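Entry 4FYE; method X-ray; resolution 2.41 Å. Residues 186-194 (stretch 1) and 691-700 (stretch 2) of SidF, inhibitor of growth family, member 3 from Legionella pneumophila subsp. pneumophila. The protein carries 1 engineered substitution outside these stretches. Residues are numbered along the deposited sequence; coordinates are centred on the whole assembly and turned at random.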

ATOM      1  N   ILE A 186      -5.849 -14.077  -0.124  1.00 42.40           N
ATOM      2  CA  ILE A 186      -7.130 -13.901   0.545  1.00 39.38           C
ATOM      3  C   ILE A 186      -7.157 -14.424   1.981  1.00 37.72           C
ATOM      4  O   ILE A 186      -6.743 -15.550   2.269  1.00 36.84           O
ATOM      5  CB  ILE A 186      -8.262 -14.578  -0.247  1.00 43.28           C
ATOM      6  CG1 ILE A 186      -8.273 -14.072  -1.673  1.00 42.87           C
ATOM      7  CG2 ILE A 186      -9.641 -14.194   0.325  1.00 41.07           C
ATOM      8  CD1 ILE A 186      -9.466 -14.590  -2.460  1.00 45.76           C
ATOM      9  N   HIS A 187      -7.648 -13.604   2.890  1.00 38.39           N
ATOM     10  CA  HIS A 187      -8.001 -14.078   4.221  1.00 38.20           C
ATOM     11  C   HIS A 187      -9.449 -13.880   4.511  1.00 43.21           C
ATOM     12  O   HIS A 187      -9.918 -12.709   4.531  1.00 41.67           O
ATOM     13  CB  HIS A 187      -7.219 -13.325   5.241  1.00 36.64           C
ATOM     14  CG  HIS A 187      -7.429 -13.800   6.652  1.00 38.44           C
ATOM     15  ND1 HIS A 187      -7.139 -13.043   7.695  1.00 37.98           N
ATOM     16  CD2 HIS A 187      -7.999 -14.954   7.154  1.00 39.89           C
ATOM     17  CE1 HIS A 187      -7.398 -13.689   8.824  1.00 37.23           C
ATOM     18  NE2 HIS A 187      -7.972 -14.853   8.489  1.00 44.21           N
ATOM     19  N   ARG A 188     -10.153 -14.991   4.751  1.00 42.39           N
ATOM     20  CA  ARG A 188     -11.569 -14.998   5.193  1.00 44.99           C
ATOM     21  C   ARG A 188     -11.756 -15.368   6.661  1.00 45.58           C
ATOM     22  O   ARG A 188     -11.174 -16.359   7.148  1.00 42.06           O
ATOM     23  CB  ARG A 188     -12.320 -16.093   4.440  1.00 47.02           C
ATOM     24  CG  ARG A 188     -12.048 -16.014   2.945  1.00 52.35           C
ATOM     25  CD  ARG A 188     -12.655 -17.221   2.184  1.00 52.80           C
ATOM     26  NE  ARG A 188     -14.108 -17.181   2.146  1.00 53.18           N
ATOM     27  CZ  ARG A 188     -14.834 -17.488   1.069  1.00 60.85           C
ATOM     28  NH1 ARG A 188     -14.248 -17.876  -0.063  1.00 58.53           N
ATOM     29  NH2 ARG A 188     -16.156 -17.414   1.124  1.00 61.17           N
ATOM     30  N   PHE A 189     -12.662 -14.640   7.316  1.00 46.13           N
ATOM     31  CA  PHE A 189     -12.957 -14.766   8.751  1.00 46.28           C
ATOM     32  C   PHE A 189     -14.285 -14.050   9.150  1.00 46.36           C
ATOM     33  O   PHE A 189     -14.635 -13.039   8.566  1.00 53.95           O
ATOM     34  CB  PHE A 189     -11.807 -14.138   9.605  1.00 41.71           C
ATOM     35  CG  PHE A 189     -11.512 -12.651   9.273  1.00 41.53           C
ATOM     36  CD1 PHE A 189     -10.721 -12.299   8.173  1.00 36.96           C
ATOM     37  CD2 PHE A 189     -12.054 -11.606  10.065  1.00 42.53           C
ATOM     38  CE1 PHE A 189     -10.509 -10.947   7.811  1.00 34.01           C
ATOM     39  CE2 PHE A 189     -11.825 -10.248   9.727  1.00 41.07           C
ATOM     40  CZ  PHE A 189     -11.015  -9.922   8.624  1.00 36.64           C
ATOM     41  N   LYS A 190     -14.974 -14.524  10.185  1.00 47.40           N
ATOM     42  CA  LYS A 190     -16.055 -13.760  10.814  1.00 52.80           C
ATOM     43  C   LYS A 190     -15.519 -12.709  11.792  1.00 55.17           C
ATOM     44  O   LYS A 190     -15.039 -13.037  12.860  1.00 62.62           O
ATOM     45  CB  LYS A 190     -17.028 -14.718  11.506  1.00 55.33           C
ATOM     46  CG  LYS A 190     -17.818 -15.605  10.527  1.00 55.68           C
ATOM     47  CD  LYS A 190     -18.468 -16.871  11.156  1.00 60.41           C
ATOM     48  CE  LYS A 190     -19.850 -16.594  11.751  1.00 71.49           C
ATOM     49  NZ  LYS A 190     -20.867 -16.034  10.788  1.00 66.47           N
ATOM     50  N   ALA A 191     -15.569 -11.437  11.424  1.00 54.96           N
ATOM     51  CA  ALA A 191     -15.280 -10.381  12.380  1.00 51.78           C
ATOM     52  C   ALA A 191     -16.285 -10.390  13.529  1.00 56.46           C
ATOM     53  O   ALA A 191     -17.435 -10.799  13.354  1.00 58.06           O
ATOM     54  CB  ALA A 191     -15.341  -9.052  11.682  1.00 47.12           C
ATOM     55  N   PRO A 192     -15.877  -9.903  14.699  1.00 57.94           N
ATOM     56  CA  PRO A 192     -16.842  -9.653  15.787  1.00 64.27           C
ATOM     57  C   PRO A 192     -18.136  -8.890  15.365  1.00 70.73           C
ATOM     58  O   PRO A 192     -18.044  -7.837  14.695  1.00 72.09           O
ATOM     59  CB  PRO A 192     -16.036  -8.817  16.802  1.00 62.68           C
ATOM     60  CG  PRO A 192     -14.723  -8.513  16.180  1.00 55.47           C
ATOM     61  CD  PRO A 192     -14.516  -9.431  15.018  1.00 56.92           C
ATOM     62  N   ASN A 193     -19.306  -9.404  15.787  1.00 72.63           N
ATOM     63  CA  ASN A 193     -20.649  -8.881  15.376  1.00 78.75           C
ATOM     64  C   ASN A 193     -20.984  -9.126  13.908  1.00 75.37           C
ATOM     65  O   ASN A 193     -21.810  -8.384  13.314  1.00 75.69           O
ATOM     66  CB  ASN A 193     -20.897  -7.360  15.637  1.00 81.00           C
ATOM     67  CG  ASN A 193     -20.500  -6.902  17.022  1.00 85.90           C
ATOM     68  OD1 ASN A 193     -19.654  -6.013  17.160  1.00 93.79           O
ATOM     69  ND2 ASN A 193     -21.106  -7.476  18.042  1.00 82.34           N
ATOM     70  N   SER A 194     -20.359 -10.122  13.294  1.00 65.31           N
ATOM     71  CA  SER A 194     -20.768 -10.447  11.929  1.00 66.15           C
ATOM     72  C   SER A 194     -22.162 -11.033  12.032  1.00 66.91           C
ATOM     73  O   SER A 194     -22.563 -11.451  13.108  1.00 71.14           O
ATOM     74  CB  SER A 194     -19.807 -11.418  11.235  1.00 61.08           C
ATOM     75  OG  SER A 194     -19.853 -12.698  11.836  1.00 71.06           O
ATOM     76  N   SER A 691     -11.304  -7.391  24.377  1.00 56.19           N
ATOM     77  CA  SER A 691     -12.472  -6.732  23.761  1.00 55.34           C
ATOM     78  C   SER A 691     -12.729  -7.175  22.284  1.00 56.61           C
ATOM     79  O   SER A 691     -11.896  -7.831  21.624  1.00 57.41           O
ATOM     80  CB  SER A 691     -12.238  -5.235  23.797  1.00 53.91           C
ATOM     81  OG  SER A 691     -11.219  -4.935  22.836  1.00 63.12           O
ATOM     82  N   ASN A 692     -13.853  -6.765  21.737  1.00 56.59           N
ATOM     83  CA  ASN A 692     -14.135  -7.012  20.331  1.00 55.19           C
ATOM     84  C   ASN A 692     -13.155  -6.398  19.360  1.00 54.24           C
ATOM     85  O   ASN A 692     -12.749  -7.065  18.395  1.00 52.84           O
ATOM     86  CB  ASN A 692     -15.520  -6.537  20.022  1.00 56.97           C
ATOM     87  CG  ASN A 692     -16.537  -7.481  20.560  1.00 61.92           C
ATOM     88  OD1 ASN A 692     -17.665  -7.105  20.794  1.00 67.54           O
ATOM     89  ND2 ASN A 692     -16.147  -8.730  20.727  1.00 59.11           N
ATOM     90  N   VAL A 693     -12.733  -5.161  19.625  1.00 54.03           N
ATOM     91  CA  VAL A 693     -11.694  -4.543  18.785  1.00 57.99           C
ATOM     92  C   VAL A 693     -10.425  -5.367  18.698  1.00 52.38           C
ATOM     93  O   VAL A 693      -9.895  -5.564  17.599  1.00 47.71           O
ATOM     94  CB  VAL A 693     -11.369  -3.095  19.165  1.00 61.54           C
ATOM     95  CG1 VAL A 693     -12.378  -2.190  18.499  1.00 67.44           C
ATOM     96  CG2 VAL A 693     -11.535  -2.904  20.635  1.00 75.56           C
ATOM     97  N   GLU A 694      -9.998  -5.910  19.836  1.00 51.36           N
ATOM     98  CA  GLU A 694      -8.702  -6.627  19.912  1.00 52.49           C
ATOM     99  C   GLU A 694      -8.840  -7.947  19.197  1.00 49.99           C
ATOM    100  O   GLU A 694      -7.888  -8.446  18.573  1.00 47.83           O
ATOM    101  CB  GLU A 694      -8.239  -6.829  21.369  1.00 46.87           C
ATOM    102  CG  GLU A 694      -7.007  -7.644  21.502  1.00 46.86           C
ATOM    103  CD  GLU A 694      -6.177  -7.270  22.715  1.00 49.58           C
ATOM    104  OE1 GLU A 694      -6.712  -6.464  23.547  1.00 48.43           O
ATOM    105  OE2 GLU A 694      -5.016  -7.799  22.830  1.00 38.86           O
ATOM    106  N   GLN A 695     -10.052  -8.465  19.249  1.00 50.37           N
ATOM    107  CA  GLN A 695     -10.348  -9.719  18.588  1.00 59.12           C
ATOM    108  C   GLN A 695     -10.245  -9.515  17.055  1.00 56.45           C
ATOM    109  O   GLN A 695      -9.701 -10.372  16.332  1.00 59.46           O
ATOM    110  CB  GLN A 695     -11.729 -10.256  19.033  1.00 55.43           C
ATOM    111  CG  GLN A 695     -11.913 -11.696  18.586  1.00 70.26           C
ATOM    112  CD  GLN A 695     -13.371 -12.172  18.424  1.00 78.42           C
ATOM    113  OE1 GLN A 695     -13.646 -12.994  17.531  1.00 77.21           O
ATOM    114  NE2 GLN A 695     -14.304 -11.679  19.287  1.00 74.14           N
ATOM    115  N   LEU A 696     -10.752  -8.379  16.571  1.00 50.21           N
ATOM    116  CA  LEU A 696     -10.560  -8.042  15.159  1.00 47.73           C
ATOM    117  C   LEU A 696      -9.078  -7.874  14.901  1.00 42.70           C
ATOM    118  O   LEU A 696      -8.536  -8.378  13.910  1.00 43.31           O
ATOM    119  CB  LEU A 696     -11.278  -6.738  14.802  1.00 44.90           C
ATOM    120  CG  LEU A 696     -11.879  -6.572  13.391  1.00 49.02           C
ATOM    121  CD1 LEU A 696     -12.043  -5.124  12.972  1.00 45.51           C
ATOM    122  CD2 LEU A 696     -11.274  -7.349  12.242  1.00 43.44           C
ATOM    123  N   ASP A 697      -8.408  -7.129  15.772  1.00 38.98           N
ATOM    124  CA  ASP A 697      -7.038  -6.804  15.495  1.00 40.97           C
ATOM    125  C   ASP A 697      -6.263  -8.144  15.329  1.00 43.08           C
ATOM    126  O   ASP A 697      -5.396  -8.227  14.523  1.00 40.52           O
ATOM    127  CB  ASP A 697      -6.473  -5.882  16.603  1.00 48.16           C
ATOM    128  CG  ASP A 697      -5.237  -5.069  16.152  1.00 57.85           C
ATOM    129  OD1 ASP A 697      -5.085  -4.765  14.930  1.00 60.64           O
ATOM    130  OD2 ASP A 697      -4.428  -4.690  17.034  1.00 60.28           O
ATOM    131  N   ARG A 698      -6.660  -9.197  16.054  1.00 41.83           N
ATOM    132  CA  ARG A 698      -5.995 -10.471  16.009  1.00 42.76           C
ATOM    133  C   ARG A 698      -6.088 -11.039  14.634  1.00 42.84           C
ATOM    134  O   ARG A 698      -5.197 -11.752  14.194  1.00 46.07           O
ATOM    135  CB  ARG A 698      -6.554 -11.446  17.047  1.00 45.81           C
ATOM    136  CG  ARG A 698      -6.065 -11.125  18.448  1.00 41.66           C
ATOM    137  CD  ARG A 698      -6.597 -12.104  19.426  1.00 42.11           C
ATOM    138  NE  ARG A 698      -6.022 -11.900  20.755  1.00 44.07           N
ATOM    139  CZ  ARG A 698      -6.403 -12.598  21.844  1.00 45.26           C
ATOM    140  NH1 ARG A 698      -7.376 -13.495  21.732  1.00 41.19           N
ATOM    141  NH2 ARG A 698      -5.808 -12.404  23.048  1.00 45.65           N
ATOM    142  N   GLU A 699      -7.077 -10.635  13.880  1.00 42.49           N
ATOM    143  CA  GLU A 699      -7.268 -11.295  12.584  1.00 45.54           C
ATOM    144  C   GLU A 699      -6.231 -10.783  11.568  1.00 50.33           C
ATOM    145  O   GLU A 699      -5.762 -11.540  10.707  1.00 54.67           O
ATOM    146  CB  GLU A 699      -8.676 -11.061  12.033  1.00 49.05           C
ATOM    147  CG  GLU A 699      -9.856 -11.624  12.829  1.00 45.44           C
ATOM    148  CD  GLU A 699      -9.825 -13.135  12.912  1.00 50.11           C
ATOM    149  OE1 GLU A 699     -10.649 -13.664  13.656  1.00 50.79           O
ATOM    150  OE2 GLU A 699      -8.973 -13.809  12.270  1.00 50.84           O
ATOM    151  N   LEU A 700      -5.858  -9.512  11.705  1.00 45.91           N
ATOM    152  CA  LEU A 700      -5.187  -8.759  10.637  1.00 40.24           C
ATOM    153  C   LEU A 700      -3.724  -9.112  10.357  1.00 38.81           C
ATOM    154  O   LEU A 700      -3.164  -8.702   9.349  1.00 36.43           O
ATOM    155  CB  LEU A 700      -5.344  -7.268  10.898  1.00 37.61           C
ATOM    156  CG  LEU A 700      -6.793  -7.006  11.290  1.00 38.79           C
ATOM    157  CD1 LEU A 700      -6.910  -5.599  11.848  1.00 35.84           C
ATOM    158  CD2 LEU A 700      -7.688  -7.186  10.070  1.00 38.44           C
TER

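The end of a strand and the turn that follows it pack against one side of a helix about 500 residues further along the chain, in a small contact held by van der Waals packing and a CH-pi interaction, with no hydrogen bond across it. The strand, 186-189, and the helix that begins at Asn-692 run roughly antiparallel, at 149° between their N-to-C directions, and their axes come no closer than 10.9 Å. That gap is wide enough for side chains to fill, and the two stretches together bury 425 Å². Strand alternation sets which residues take part: His-187 and Phe-189 point toward the helix, whereas Ile-186 and Arg-188 do not reach it.

The ring of Phe-189 lies against Glu-699. Glu-699 CB sits over one face, 4.0 Å from the centroid of the Phe-189 ring and 15° off its normal, a CH-pi contact, and Phe-189 CD2 is 3.5 Å from Glu-699 CG. The aliphatic part of the glutamate thus serves as an apolar surface, while its carboxylate oxygens are hydrogen-bonded elsewhere in the structure. Leu-696, one helical turn earlier, meets the same ring obliquely, with Phe-189 CE2 3.9 Å from Leu-696 CD2. His-187 turns its ring edge to the backbone of Glu-699: His-187 CE1 is 3.3 Å from Glu-699 O, which lies near the ring plane. This is a carbon-to-oxygen approach; His-187 NE2 finds its hydrogen bond elsewhere in the structure.

Beyond the strand the backbone draws closer to the helix, the CA atoms of Ala-191 and Leu-696 being 6.0 Å apart and those of Pro-192 and Asn-692 5.9 Å. Ala-191 adds a looser apolar contact, Ala-191 CB to Leu-696 CD2 at 4.4 Å. Pro-192, in the type II turn from Ala-191 to Ser-194, has more area covered than any other residue here. Pro-192 CG lies 3.3 Å from Asn-692 O and 4.1 Å from Leu-696 CB; that carbonyl accepts the helical hydrogen bond from Leu-696 N to Asn-692 O at 3.0 Å. Pro-192 CB also approaches Asn-692 ND2 at 3.9 Å and Gln-695 NE2 at 4.2 Å, so the proline ring rests on the first turn of the helix. At the margin, Asn-193 OD1 and Asn-692 OD1 stand 4.3 Å apart without bonding. Just before the helix, Ser-691 caps its N terminus through a weak bond from Glu-694 N to Ser-691 OG, 3.4 Å, but stays out of the contact.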